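Local coordinates for protein adenylosuccinate lyase (Francisella tularensis subsp. tularensis SCHU S4, PDB 4EEI) that probably catalyses two fumarate-releasing beta-eliminations of purine biosynthesis, one of them the cleavage of adenylosuccinate to AMP, and binds AMP and succinate in its active site, at residues D16-A21 and I53-D59; L28-E32 and T43-R48; S123-K127 and K328-L334; T131-T136 and V336-E342. All coordinates share one frame. Residues are numbered along the deposited sequence.

Contact 1 (D16-A21 and I53-D59); sequences DENKYA and IRPERVD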
loop_
_atom_site.group_PDB
_atom_site.type_symbol
_atom_site.label_atom_id
_atom_site.label_comp_id
_atom_site.label_asym_id
_atom_site.label_seq_id
_atom_site.Cartn_x
_atom_site.Cartn_y
_atom_site.Cartn_z
ATOM N N ASP B 16 24.628 3.866 -15.265
ATOM C CA ASP B 16 25.771 3.059 -14.836
ATOM C C ASP B 16 27.054 3.876 -14.700
ATOM O O ASP B 16 27.844 3.647 -13.788
ATOM C CB ASP B 16 26.012 1.884 -15.796
ATOM C CG ASP B 16 25.057 0.725 -15.568
ATOM O OD1 ASP B 16 24.294 0.735 -14.578
ATOM O OD2 ASP B 16 25.091 -0.218 -16.385
ATOM N N GLU B 17 27.273 4.828 -15.603
ATOM C CA GLU B 17 28.533 5.579 -15.557
ATOM C C GLU B 17 28.717 6.365 -14.253
ATOM O O GLU B 17 29.798 6.355 -13.658
ATOM C CB GLU B 17 28.686 6.525 -16.746
ATOM C CG GLU B 17 29.996 7.309 -16.682
ATOM C CD GLU B 17 30.152 8.317 -17.801
ATOM O OE1 GLU B 17 30.936 8.042 -18.737
ATOM O OE2 GLU B 17 29.508 9.388 -17.738
ATOM N N ASN B 18 27.672 7.057 -13.813
ATOM C CA ASN B 18 27.770 7.803 -12.565
ATOM C C ASN B 18 27.725 6.887 -11.349
ATOM O O ASN B 18 28.342 7.184 -10.315
ATOM C CB ASN B 18 26.694 8.883 -12.455
ATOM C CG ASN B 18 26.897 9.767 -11.243
ATOM O OD1 ASN B 18 27.911 10.465 -11.142
ATOM N ND2 ASN B 18 25.952 9.729 -10.304
ATOM N N LYS B 19 26.997 5.779 -11.463
ATOM C CA LYS B 19 26.973 4.800 -10.373
ATOM C C LYS B 19 28.398 4.351 -10.052
ATOM O O LYS B 19 28.801 4.333 -8.887
ATOM C CB LYS B 19 26.102 3.583 -10.721
ATOM C CG LYS B 19 26.037 2.547 -9.600
ATOM C CD LYS B 19 26.256 1.118 -10.096
ATOM C CE LYS B 19 25.034 0.568 -10.803
ATOM N NZ LYS B 19 23.796 0.717 -9.977
ATOM N N TYR B 20 29.161 4.005 -11.084
ATOM C CA TYR B 20 30.547 3.574 -10.884
ATOM C C TYR B 20 31.473 4.732 -10.524
ATOM O O TYR B 20 32.427 4.550 -9.775
ATOM C CB TYR B 20 31.077 2.851 -12.131
ATOM C CG TYR B 20 30.300 1.598 -12.475
ATOM C CD1 TYR B 20 29.949 0.678 -11.492
ATOM C CD2 TYR B 20 29.907 1.347 -13.778
ATOM C CE1 TYR B 20 29.227 -0.463 -11.810
ATOM C CE2 TYR B 20 29.192 0.219 -14.102
ATOM C CZ TYR B 20 28.851 -0.681 -13.122
ATOM O OH TYR B 20 28.135 -1.806 -13.468
ATOM N N ALA B 21 31.206 5.922 -11.058
ATOM C CA ALA B 21 32.035 7.079 -10.709
ATOM C C ALA B 21 31.914 7.393 -9.210
ATOM O O ALA B 21 32.893 7.759 -8.554
ATOM C CB ALA B 21 31.680 8.286 -11.555
ATOM N N ILE B 53 36.179 5.223 -16.039
ATOM C CA ILE B 53 34.949 4.487 -15.752
ATOM C C ILE B 53 34.484 3.825 -17.045
ATOM O O ILE B 53 34.247 4.509 -18.039
ATOM C CB ILE B 53 33.853 5.423 -15.219
ATOM C CG1 ILE B 53 34.361 6.181 -13.997
ATOM C CG2 ILE B 53 32.587 4.637 -14.870
ATOM C CD1 ILE B 53 34.686 5.274 -12.807
ATOM N N ARG B 54 34.371 2.497 -17.033
ATOM C CA ARG B 54 34.097 1.740 -18.257
ATOM C C ARG B 54 32.957 0.748 -18.067
ATOM O O ARG B 54 33.192 -0.451 -17.888
ATOM C CB ARG B 54 35.355 0.995 -18.694
ATOM C CG ARG B 54 36.536 1.903 -19.009
ATOM C CD ARG B 54 37.824 1.106 -19.119
ATOM N NE ARG B 54 38.946 1.912 -19.600
ATOM C CZ ARG B 54 40.205 1.488 -19.647
ATOM N NH1 ARG B 54 40.510 0.264 -19.237
ATOM N NH2 ARG B 54 41.163 2.289 -20.102
ATOM N N PRO B 55 31.712 1.245 -18.115
ATOM C CA PRO B 55 30.555 0.418 -17.759
ATOM C C PRO B 55 30.485 -0.849 -18.606
ATOM O O PRO B 55 30.104 -1.911 -18.117
ATOM C CB PRO B 55 29.367 1.340 -18.043
ATOM C CG PRO B 55 29.932 2.730 -17.922
ATOM C CD PRO B 55 31.326 2.619 -18.481
ATOM N N GLU B 56 30.878 -0.700 -19.865
ATOM C CA GLU B 56 30.934 -1.785 -20.831
ATOM C C GLU B 56 31.828 -2.932 -20.360
ATOM O O GLU B 56 31.453 -4.103 -20.426
ATOM C CB GLU B 56 31.439 -1.235 -22.176
ATOM C CG GLU B 56 32.798 -0.484 -22.123
ATOM C CD GLU B 56 32.673 0.992 -21.760
ATOM O OE1 GLU B 56 31.546 1.455 -21.518
ATOM O OE2 GLU B 56 33.705 1.694 -21.733
ATOM N N ARG B 57 33.015 -2.575 -19.882
ATOM C CA ARG B 57 34.013 -3.522 -19.416
ATOM C C ARG B 57 33.548 -4.203 -18.124
ATOM O O ARG B 57 33.769 -5.401 -17.925
ATOM C CB ARG B 57 35.345 -2.799 -19.206
ATOM C CG ARG B 57 36.434 -3.657 -18.622
ATOM C CD ARG B 57 36.756 -4.826 -19.522
ATOM N NE ARG B 57 37.830 -5.633 -18.963
ATOM C CZ ARG B 57 38.019 -6.920 -19.230
ATOM N NH1 ARG B 57 37.202 -7.555 -20.058
ATOM N NH2 ARG B 57 39.026 -7.572 -18.661
ATOM N N VAL B 58 32.892 -3.436 -17.257
ATOM C CA VAL B 58 32.335 -3.978 -16.025
ATOM C C VAL B 58 31.335 -5.087 -16.352
ATOM O O VAL B 58 31.336 -6.149 -15.718
ATOM C CB VAL B 58 31.654 -2.880 -15.171
ATOM C CG1 VAL B 58 30.995 -3.490 -13.935
ATOM C CG2 VAL B 58 32.667 -1.814 -14.758
ATOM N N ASP B 59 30.497 -4.840 -17.355
ATOM C CA ASP B 59 29.507 -5.820 -17.787
ATOM C C ASP B 59 30.113 -7.141 -18.259
ATOM O O ASP B 59 29.655 -8.210 -17.852
ATOM C CB ASP B 59 28.604 -5.236 -18.874
ATOM C CG ASP B 59 27.689 -4.155 -18.342
ATOM O OD1 ASP B 59 27.573 -4.042 -17.103
ATOM O OD2 ASP B 59 27.087 -3.425 -19.158
HETATM O O HOH W 1 27.639 -1.648 -16.519
#
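Apolar contacts make up most of this junction between the start of helix 16-33 and the loop and first turn of helix 55-65, and Tyr20 is their centre. Its CB lies 3.6 Å from Ile53 CG2, which sits at the ring edge; Val58 CG2 lies over one ring face, and Tyr20 CZ is 3.6 Å from Val58 CG1. Ile53 also reaches the helix backbone, with CG2 3.5 Å from Glu17 O and CD1 3.8 Å from Ala21 CA, while Pro55 CG rests 4.0 Å from Glu17 CA. The two short helical pieces cross almost at right angles (83°) with axes 10.5 Å apart, so Ile53 of the loop and the Tyr20 side chain bridge the space. Polar coupling runs through water 1, hydrogen-bonded to Asp16 OD2 (2.9 Å), Asp59 OD1 (2.5 Å) and Tyr20 OH (3.1 Å). Tyr20 is about 5 Å from AMP-binding Asp68, side chain to side chain. A ring with a water-bridged hydroxyl thus joins the helices beside the nucleotide site, the two carboxylates meeting through water.

Contact 2 (L28-E32 and T43-R48); sequences LAILE and TAAEIR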
loop_
_atom_site.group_PDB
_atom_site.type_symbol
_atom_site.label_atom_id
_atom_site.label_comp_id
_atom_site.label_asym_id
_atom_site.label_seq_id
_atom_site.Cartn_x
_atom_site.Cartn_y
_atom_site.Cartn_z
ATOM N N LEU B 28 38.196 5.693 -3.184
ATOM C CA LEU B 28 39.396 6.515 -3.074
ATOM C C LEU B 28 39.395 7.301 -1.775
ATOM O O LEU B 28 40.449 7.684 -1.276
ATOM C CB LEU B 28 39.517 7.454 -4.275
ATOM C CG LEU B 28 39.755 6.732 -5.595
ATOM C CD1 LEU B 28 39.834 7.724 -6.746
ATOM C CD2 LEU B 28 41.029 5.903 -5.494
ATOM N N ALA B 29 38.209 7.544 -1.228
ATOM C CA ALA B 29 38.109 8.210 0.073
ATOM C C ALA B 29 38.701 7.340 1.185
ATOM O O ALA B 29 39.510 7.815 1.994
ATOM C CB ALA B 29 36.666 8.578 0.383
ATOM N N ILE B 30 38.303 6.070 1.237
ATOM C CA ILE B 30 38.859 5.174 2.248
ATOM C C ILE B 30 40.335 4.875 1.948
ATOM O O ILE B 30 41.155 4.762 2.862
ATOM C CB ILE B 30 38.020 3.876 2.408
ATOM C CG1 ILE B 30 38.537 3.049 3.588
ATOM C CG2 ILE B 30 38.021 3.046 1.128
ATOM C CD1 ILE B 30 38.488 3.798 4.905
ATOM N N LEU B 31 40.689 4.782 0.671
ATOM C CA LEU B 31 42.081 4.506 0.309
ATOM C C LEU B 31 42.987 5.641 0.774
ATOM O O LEU B 31 44.080 5.402 1.286
ATOM C CB LEU B 31 42.224 4.286 -1.202
ATOM C CG LEU B 31 43.613 3.938 -1.747
ATOM C CD1 LEU B 31 44.123 2.621 -1.189
ATOM C CD2 LEU B 31 43.599 3.893 -3.279
ATOM N N GLU B 32 42.523 6.876 0.608
ATOM C CA GLU B 32 43.293 8.043 1.036
ATOM C C GLU B 32 43.408 8.069 2.559
ATOM O O GLU B 32 44.465 8.378 3.112
ATOM C CB GLU B 32 42.641 9.336 0.520
ATOM C CG GLU B 32 43.329 10.618 0.992
ATOM C CD GLU B 32 42.767 11.879 0.346
ATOM O OE1 GLU B 32 42.078 11.780 -0.696
ATOM O OE2 GLU B 32 43.019 12.975 0.891
ATOM N N THR B 43 48.914 7.384 -3.252
ATOM C CA THR B 43 48.307 6.299 -4.018
ATOM C C THR B 43 46.907 6.652 -4.518
ATOM O O THR B 43 46.598 6.486 -5.699
ATOM C CB THR B 43 48.259 4.996 -3.203
ATOM O OG1 THR B 43 49.593 4.611 -2.838
ATOM C CG2 THR B 43 47.624 3.885 -4.013
ATOM N N ALA B 44 46.059 7.139 -3.617
ATOM C CA ALA B 44 44.696 7.521 -3.984
ATOM C C ALA B 44 44.696 8.629 -5.040
ATOM O O ALA B 44 43.892 8.614 -5.972
ATOM C CB ALA B 44 43.918 7.953 -2.752
ATOM N N ALA B 45 45.595 9.596 -4.898
ATOM C CA ALA B 45 45.640 10.708 -5.843
ATOM C C ALA B 45 46.076 10.236 -7.230
ATOM O O ALA B 45 45.618 10.755 -8.254
ATOM C CB ALA B 45 46.567 11.796 -5.334
ATOM N N GLU B 46 46.983 9.263 -7.252
ATOM C CA GLU B 46 47.470 8.679 -8.500
ATOM C C GLU B 46 46.329 8.012 -9.270
ATOM O O GLU B 46 46.145 8.245 -10.467
ATOM C CB GLU B 46 48.555 7.650 -8.187
ATOM C CG GLU B 46 49.028 6.833 -9.378
ATOM C CD GLU B 46 50.077 7.551 -10.208
ATOM O OE1 GLU B 46 50.391 8.718 -9.892
ATOM O OE2 GLU B 46 50.592 6.944 -11.175
ATOM N N ILE B 47 45.556 7.191 -8.565
ATOM C CA ILE B 47 44.447 6.472 -9.175
ATOM C C ILE B 47 43.339 7.442 -9.589
ATOM O O ILE B 47 42.750 7.311 -10.667
ATOM C CB ILE B 47 43.913 5.381 -8.223
ATOM C CG1 ILE B 47 45.003 4.336 -7.957
ATOM C CG2 ILE B 47 42.654 4.728 -8.785
ATOM C CD1 ILE B 47 44.595 3.242 -6.966
ATOM N N ARG B 48 43.075 8.427 -8.735
ATOM C CA ARG B 48 42.071 9.452 -9.014
ATOM C C ARG B 48 42.332 10.153 -10.347
ATOM O O ARG B 48 41.403 10.431 -11.099
ATOM C CB ARG B 48 42.034 10.475 -7.869
ATOM C CG ARG B 48 40.988 11.577 -8.018
ATOM C CD ARG B 48 40.877 12.430 -6.746
ATOM N NE ARG B 48 40.392 11.675 -5.587
ATOM C CZ ARG B 48 41.112 11.414 -4.496
ATOM N NH1 ARG B 48 42.360 11.849 -4.390
ATOM N NH2 ARG B 48 40.579 10.725 -3.492
#
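Leu28 starts the contact on helix 16-33: its CD2 lies 3.9 Å from Ile47 CG2, its backbone O is 3.8 Å from Ala44 CB, and its CB is 3.5 Å from Arg48 NH2, so the arginine's end lies across the leucine. One turn on, Leu31 points at the same partner helix, with CD2 3.9 Å from both Ala44 CA and Ile47 CD1 and 4.1 Å from Thr43 CG2. The arrangement is a helical hairpin: only ten residues separate the segments, and their axes run nearly antiparallel, at 152°, 8.9 Å apart at closest approach. The small Ala44 permits this spacing, its CA being 5.2 Å from that of Glu32. Around the hairpin, Leu31 also touches Phe87 and Ile47 touches Phe80, while helix 192-202 packs on Ala29. At Glu32 the contact turns polar on its more exposed flank. Glu32 CB still meets Ala44 CB at 3.8 Å, and its extended side chain carries OE1 to 3.3 Å from Arg48 NH2, a salt bridge whose hydrogen bond is weak (N-H...acceptor angle 138°).

Contact 3 (S123-K127 and K328-L334); sequences SLLTK and KNTIDNL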
loop_
_atom_site.group_PDB
_atom_site.type_symbol
_atom_site.label_atom_id
_atom_site.label_comp_id
_atom_site.label_asym_id
_atom_site.label_seq_id
_atom_site.Cartn_x
_atom_site.Cartn_y
_atom_site.Cartn_z
ATOM N N SER B 123 6.071 29.639 -7.353
ATOM C CA SER B 123 5.036 29.837 -8.367
ATOM C C SER B 123 3.619 29.833 -7.772
ATOM O O SER B 123 2.748 30.590 -8.226
ATOM C CB SER B 123 5.157 28.776 -9.466
ATOM O OG SER B 123 6.211 29.096 -10.352
ATOM N N LEU B 124 3.392 28.971 -6.787
ATOM C CA LEU B 124 2.102 28.920 -6.090
ATOM C C LEU B 124 1.796 30.220 -5.337
ATOM O O LEU B 124 0.670 30.716 -5.386
ATOM C CB LEU B 124 2.054 27.733 -5.124
ATOM C CG LEU B 124 1.866 26.375 -5.811
ATOM C CD1 LEU B 124 2.058 25.265 -4.805
ATOM C CD2 LEU B 124 0.467 26.295 -6.407
ATOM N N LEU B 125 2.792 30.770 -4.645
ATOM C CA LEU B 125 2.610 32.050 -3.943
ATOM C C LEU B 125 2.390 33.194 -4.932
ATOM O O LEU B 125 1.601 34.121 -4.687
ATOM C CB LEU B 125 3.815 32.341 -3.029
ATOM C CG LEU B 125 3.725 33.596 -2.157
ATOM C CD1 LEU B 125 2.434 33.595 -1.368
ATOM C CD2 LEU B 125 4.916 33.707 -1.218
ATOM N N THR B 126 3.105 33.144 -6.053
ATOM C CA THR B 126 2.915 34.130 -7.101
ATOM C C THR B 126 1.477 34.092 -7.583
ATOM O O THR B 126 0.846 35.130 -7.747
ATOM C CB THR B 126 3.876 33.907 -8.271
ATOM O OG1 THR B 126 5.208 34.243 -7.857
ATOM C CG2 THR B 126 3.481 34.784 -9.459
ATOM N N LYS B 127 0.954 32.890 -7.796
ATOM C CA LYS B 127 -0.442 32.750 -8.195
ATOM C C LYS B 127 -1.407 33.217 -7.094
ATOM O O LYS B 127 -2.410 33.867 -7.379
ATOM C CB LYS B 127 -0.732 31.303 -8.566
ATOM C CG LYS B 127 -1.675 31.162 -9.747
ATOM C CD LYS B 127 -1.045 31.660 -11.057
ATOM C CE LYS B 127 -2.011 31.473 -12.221
ATOM N NZ LYS B 127 -1.357 31.560 -13.560
ATOM N N LYS B 328 4.798 23.152 -11.751
ATOM C CA LYS B 328 5.165 24.570 -11.708
ATOM C C LYS B 328 4.817 25.284 -13.007
ATOM O O LYS B 328 4.245 26.385 -12.996
ATOM C CB LYS B 328 6.654 24.746 -11.391
ATOM C CG LYS B 328 7.140 26.199 -11.510
ATOM C CD LYS B 328 8.567 26.234 -12.031
ATOM C CE LYS B 328 9.245 27.577 -11.818
ATOM N NZ LYS B 328 8.613 28.724 -12.546
ATOM N N ASN B 329 5.137 24.667 -14.140
ATOM C CA ASN B 329 4.827 25.314 -15.412
ATOM C C ASN B 329 3.317 25.412 -15.622
ATOM O O ASN B 329 2.824 26.400 -16.154
ATOM C CB ASN B 329 5.492 24.568 -16.569
ATOM C CG ASN B 329 7.001 24.729 -16.581
ATOM O OD1 ASN B 329 7.531 25.805 -16.277
ATOM N ND2 ASN B 329 7.706 23.658 -16.948
ATOM N N THR B 330 2.593 24.385 -15.194
ATOM C CA THR B 330 1.134 24.379 -15.285
ATOM C C THR B 330 0.514 25.484 -14.419
ATOM O O THR B 330 -0.416 26.166 -14.841
ATOM C CB THR B 330 0.564 22.995 -14.896
ATOM O OG1 THR B 330 0.948 22.029 -15.889
ATOM C CG2 THR B 330 -0.949 23.033 -14.828
ATOM N N ILE B 331 1.036 25.667 -13.210
ATOM C CA ILE B 331 0.573 26.772 -12.368
ATOM C C ILE B 331 0.901 28.122 -13.019
ATOM O O ILE B 331 0.026 28.995 -13.126
ATOM C CB ILE B 331 1.190 26.706 -10.959
ATOM C CG1 ILE B 331 0.716 25.452 -10.217
ATOM C CG2 ILE B 331 0.850 27.974 -10.167
ATOM C CD1 ILE B 331 -0.781 25.409 -9.967
ATOM N N ASP B 332 2.151 28.308 -13.451
ATOM C CA ASP B 332 2.525 29.564 -14.115
ATOM C C ASP B 332 1.615 29.902 -15.284
ATOM O O ASP B 332 1.245 31.064 -15.473
ATOM C CB ASP B 332 3.971 29.526 -14.636
ATOM C CG ASP B 332 4.999 29.538 -13.526
ATOM O OD1 ASP B 332 4.651 29.951 -12.399
ATOM O OD2 ASP B 332 6.161 29.142 -13.789
ATOM N N ASN B 333 1.263 28.891 -16.075
ATOM C CA ASN B 333 0.548 29.137 -17.325
ATOM C C ASN B 333 -0.969 29.026 -17.197
ATOM O O ASN B 333 -1.691 29.281 -18.155
ATOM C CB ASN B 333 1.071 28.204 -18.430
ATOM C CG ASN B 333 2.514 28.496 -18.803
ATOM O OD1 ASN B 333 2.936 29.647 -18.830
ATOM N ND2 ASN B 333 3.281 27.450 -19.080
ATOM N N LEU B 334 -1.445 28.648 -16.015
ATOM C CA LEU B 334 -2.882 28.517 -15.764
ATOM C C LEU B 334 -3.608 29.838 -16.048
ATOM O O LEU B 334 -3.149 30.902 -15.626
ATOM C CB LEU B 334 -3.112 28.104 -14.297
ATOM C CG LEU B 334 -4.516 27.655 -13.890
ATOM C CD1 LEU B 334 -4.876 26.368 -14.629
ATOM C CD2 LEU B 334 -4.616 27.429 -12.371
HETATM O O HOH W 2 2.751 31.363 -10.963
HETATM O O HOH W 3 8.925 29.743 -9.712
#
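Lys127 NZ donates to carbonyls of the last turn of helix 304-333 and of Leu334 just after it, bonding Leu334 O at 2.8 Å and Ile331 O at 2.9 Å, with a weaker bond to Asp332 O at 3.3 Å. The ammonium thus gathers carbonyls where that helix runs out. The two helices run nearly parallel (16°, axes 9.3 Å apart) in the long helical bundle characteristic of the fumarase/aspartase superfamily, to which this lyase belongs. A second polar cluster lies one turn back: Ser123 OG donates to Asp332 OD1 at 2.7 Å, Lys328 NZ pairs with Asp332 OD2 at 2.8 Å in a salt bridge, and Lys328 NZ also reaches Ser123 OG weakly at 3.3 Å. To one side of these polar groups the packing is apolar. Ile331 is the main wedge: its CG2 lies 4.0 Å from Lys127 CB and its CD1 3.9 Å from Leu124 CD2, and Leu236 of helix 217-244 touches both Ile331 and Leu124. Between the polar groups, water 2 donates to Ser123 O and Asp332 OD1, each at 2.8 Å.

Contact 4 (T131-T136 and V336-E342); sequences TKEIIT and VQRDIIE. With EDO (1,2-ethanediol), chain R; EDO (1,2-ethanediol), chain X.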
loop_
_atom_site.group_PDB
_atom_site.type_symbol
_atom_site.label_atom_id
_atom_site.label_comp_id
_atom_site.label_asym_id
_atom_site.label_seq_id
_atom_site.Cartn_x
_atom_site.Cartn_y
_atom_site.Cartn_z
ATOM N N THR B 131 -4.100 36.441 -7.374
ATOM C CA THR B 131 -5.539 36.174 -7.288
ATOM C C THR B 131 -6.132 36.412 -5.890
ATOM O O THR B 131 -7.296 36.087 -5.646
ATOM C CB THR B 131 -5.854 34.724 -7.702
ATOM O OG1 THR B 131 -5.173 33.813 -6.827
ATOM C CG2 THR B 131 -5.418 34.475 -9.143
ATOM N N LYS B 132 -5.339 36.984 -4.989
ATOM C CA LYS B 132 -5.766 37.223 -3.602
ATOM C C LYS B 132 -7.048 38.072 -3.533
ATOM O O LYS B 132 -7.891 37.881 -2.649
ATOM C CB LYS B 132 -4.622 37.906 -2.837
ATOM C CG LYS B 132 -4.952 38.428 -1.432
ATOM C CD LYS B 132 -3.661 38.869 -0.717
ATOM C CE LYS B 132 -3.903 39.453 0.679
ATOM N NZ LYS B 132 -4.457 40.830 0.605
ATOM N N GLU B 133 -7.186 38.981 -4.492
ATOM C CA GLU B 133 -8.287 39.951 -4.562
ATOM C C GLU B 133 -9.595 39.391 -5.117
ATOM O O GLU B 133 -10.650 40.016 -4.992
ATOM C CB GLU B 133 -7.873 41.111 -5.472
ATOM C CG GLU B 133 -7.538 40.665 -6.901
ATOM C CD GLU B 133 -7.319 41.823 -7.861
ATOM O OE1 GLU B 133 -8.317 42.383 -8.364
ATOM O OE2 GLU B 133 -6.148 42.164 -8.123
ATOM N N ILE B 134 -9.523 38.231 -5.757
ATOM C CA ILE B 134 -10.677 37.686 -6.459
ATOM C C ILE B 134 -11.583 36.958 -5.479
ATOM O O ILE B 134 -11.110 36.166 -4.666
ATOM C CB ILE B 134 -10.226 36.725 -7.571
ATOM C CG1 ILE B 134 -9.330 37.467 -8.567
ATOM C CG2 ILE B 134 -11.419 36.099 -8.266
ATOM C CD1 ILE B 134 -8.772 36.585 -9.675
ATOM N N ILE B 135 -12.886 37.221 -5.546
ATOM C CA ILE B 135 -13.817 36.526 -4.659
ATOM C C ILE B 135 -14.446 35.330 -5.385
ATOM O O ILE B 135 -14.872 35.443 -6.539
ATOM C CB ILE B 135 -14.880 37.487 -4.061
ATOM C CG1 ILE B 135 -15.712 36.785 -2.988
ATOM C CG2 ILE B 135 -15.766 38.075 -5.141
ATOM C CD1 ILE B 135 -16.411 37.767 -2.051
ATOM N N THR B 136 -14.459 34.178 -4.715
ATOM C CA THR B 136 -14.976 32.946 -5.312
ATOM C C THR B 136 -15.903 32.257 -4.319
ATOM O O THR B 136 -15.910 32.601 -3.135
ATOM C CB THR B 136 -13.834 31.991 -5.689
ATOM O OG1 THR B 136 -14.349 30.878 -6.432
ATOM C CG2 THR B 136 -13.134 31.476 -4.432
ATOM N N VAL B 336 -6.712 32.088 -15.238
ATOM C CA VAL B 336 -7.763 32.243 -14.235
ATOM C C VAL B 336 -8.878 33.132 -14.806
ATOM O O VAL B 336 -8.624 34.259 -15.266
ATOM C CB VAL B 336 -7.199 32.818 -12.920
ATOM C CG1 VAL B 336 -8.304 33.026 -11.909
ATOM C CG2 VAL B 336 -6.126 31.885 -12.336
ATOM N N GLN B 337 -10.111 32.627 -14.820
ATOM C CA GLN B 337 -11.188 33.366 -15.492
ATOM C C GLN B 337 -12.006 34.177 -14.495
ATOM O O GLN B 337 -13.049 33.735 -14.005
ATOM C CB GLN B 337 -12.068 32.439 -16.336
ATOM C CG GLN B 337 -11.278 31.624 -17.344
ATOM C CD GLN B 337 -12.137 31.065 -18.445
ATOM O OE1 GLN B 337 -12.105 31.549 -19.567
ATOM N NE2 GLN B 337 -12.911 30.034 -18.132
ATOM N N ARG B 338 -11.507 35.370 -14.205
ATOM C CA ARG B 338 -12.025 36.165 -13.103
ATOM C C ARG B 338 -13.517 36.471 -13.172
ATOM O O ARG B 338 -14.223 36.347 -12.175
ATOM C CB ARG B 338 -11.259 37.474 -12.982
ATOM C CG ARG B 338 -11.798 38.326 -11.866
ATOM C CD ARG B 338 -10.978 39.568 -11.653
ATOM N NE ARG B 338 -11.358 40.195 -10.393
ATOM C CZ ARG B 338 -10.619 41.085 -9.750
ATOM N NH1 ARG B 338 -9.451 41.462 -10.249
ATOM N NH2 ARG B 338 -11.048 41.593 -8.604
ATOM N N ASP B 339 -13.999 36.879 -14.338
ATOM C CA ASP B 339 -15.411 37.237 -14.452
ATOM C C ASP B 339 -16.344 36.044 -14.221
ATOM O O ASP B 339 -17.394 36.194 -13.604
ATOM C CB ASP B 339 -15.695 37.925 -15.783
ATOM C CG ASP B 339 -15.117 39.331 -15.842
ATOM O OD1 ASP B 339 -14.957 39.960 -14.769
ATOM O OD2 ASP B 339 -14.822 39.802 -16.959
ATOM N N ILE B 340 -15.952 34.863 -14.692
ATOM C CA ILE B 340 -16.727 33.651 -14.417
ATOM C C ILE B 340 -16.745 33.359 -12.921
ATOM O O ILE B 340 -17.791 33.036 -12.347
ATOM C CB ILE B 340 -16.167 32.435 -15.175
ATOM C CG1 ILE B 340 -16.509 32.541 -16.665
ATOM C CG2 ILE B 340 -16.721 31.118 -14.593
ATOM C CD1 ILE B 340 -15.719 31.592 -17.534
ATOM N N ILE B 341 -15.581 33.483 -12.294
ATOM C CA ILE B 341 -15.431 33.201 -10.869
ATOM C C ILE B 341 -16.305 34.122 -10.027
ATOM O O ILE B 341 -17.044 33.664 -9.159
ATOM C CB ILE B 341 -13.971 33.384 -10.444
ATOM C CG1 ILE B 341 -13.106 32.275 -11.042
ATOM C CG2 ILE B 341 -13.842 33.372 -8.938
ATOM C CD1 ILE B 341 -11.625 32.556 -10.959
ATOM N N GLU B 342 -16.227 35.421 -10.295
ATOM C CA GLU B 342 -16.923 36.395 -9.467
ATOM C C GLU B 342 -18.416 36.492 -9.794
ATOM O O GLU B 342 -19.230 36.822 -8.928
ATOM C CB GLU B 342 -16.225 37.756 -9.567
ATOM C CG GLU B 342 -14.759 37.688 -9.120
ATOM C CD GLU B 342 -14.119 39.056 -8.893
ATOM O OE1 GLU B 342 -14.245 39.945 -9.762
ATOM O OE2 GLU B 342 -13.476 39.234 -7.837
HETATM C C1 EDO R . -12.563 35.920 -17.616
HETATM O O1 EDO R . -13.882 35.590 -17.154
HETATM C C2 EDO R . -12.064 37.209 -16.960
HETATM O O2 EDO R . -10.633 37.159 -16.822
HETATM C C1 EDO X . -6.255 42.370 -1.754
HETATM O O1 EDO X . -6.187 41.991 -3.130
HETATM C C2 EDO X . -7.420 41.646 -1.095
HETATM O O2 EDO X . -7.212 41.698 0.314
HETATM O O HOH W 4 -12.725 41.324 -6.238
HETATM O O HOH W 5 -16.714 31.102 -7.989
#
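A salt-bridge network of Glu133, Arg338 and Glu342 ties the turn after helix 94-131 to the start of helix 338-346. Thr131 to Ile134 form a type I beta turn, closed by Ile134 N to Thr131 O at 3.1 Å, which leads into strand 135-140. From it Glu133 OE1 meets Arg338 NH1 at 2.4 Å, a very short bond, and accepts a weak one from Arg338 NH2 at 2.9 Å. Within the helix Arg338 NE donates to Glu342 OE1 at 3.0 Å, while Glu342 OE2 accepts Ile135 N at 3.1 Å and 165°, besides a weak bond from Arg338 NH2 at 3.5 Å. Water 4 joins Glu133 O (2.8 Å), Arg338 NH2 (2.9 Å) and Glu342 OE2 (2.7 Å). Beneath these charges the interface is apolar: Ile134 CG2 lies 3.7 Å from Ile341 CG2, Ile134 CD1 is 4.2 Å from Val336 CG1, and Ile134 CG1 lies over one face of the Arg338 guanidinium. Ile341 CG2 covers Ile135 O at 3.3 Å, a carbonyl buried without a hydrogen-bond partner, and Phe411 of helix 411-418 touches both Ile135 and Glu342. Glu342 therefore pairs with the arginine and also takes up the backbone NH where the strand starts.

In the fold
Contacts 1 and 2 form a pair on helix 16-33, their centres about 18 Å apart; contact 2 is nested inside the loop that contact 1 closes, so helix 16-33 meets helix 55-65 near its start and helix 43-50 farther on. Contacts 3 and 4, centred about 16 Å apart, follow in series and cross each other, each spanning about 200 residues. Helix 94-131 leads through the turn at 131-134 into strand 135-140, as helix 304-333 leads through strand 335-336 into helix 338-346, and the two contacts meet where Lys127 CE packs 4.1 Å from Val336 CG2. With about 62 Å between the centres of contacts 2 and 4, the pairs mark widely separated parts of an elongated, largely helical subunit.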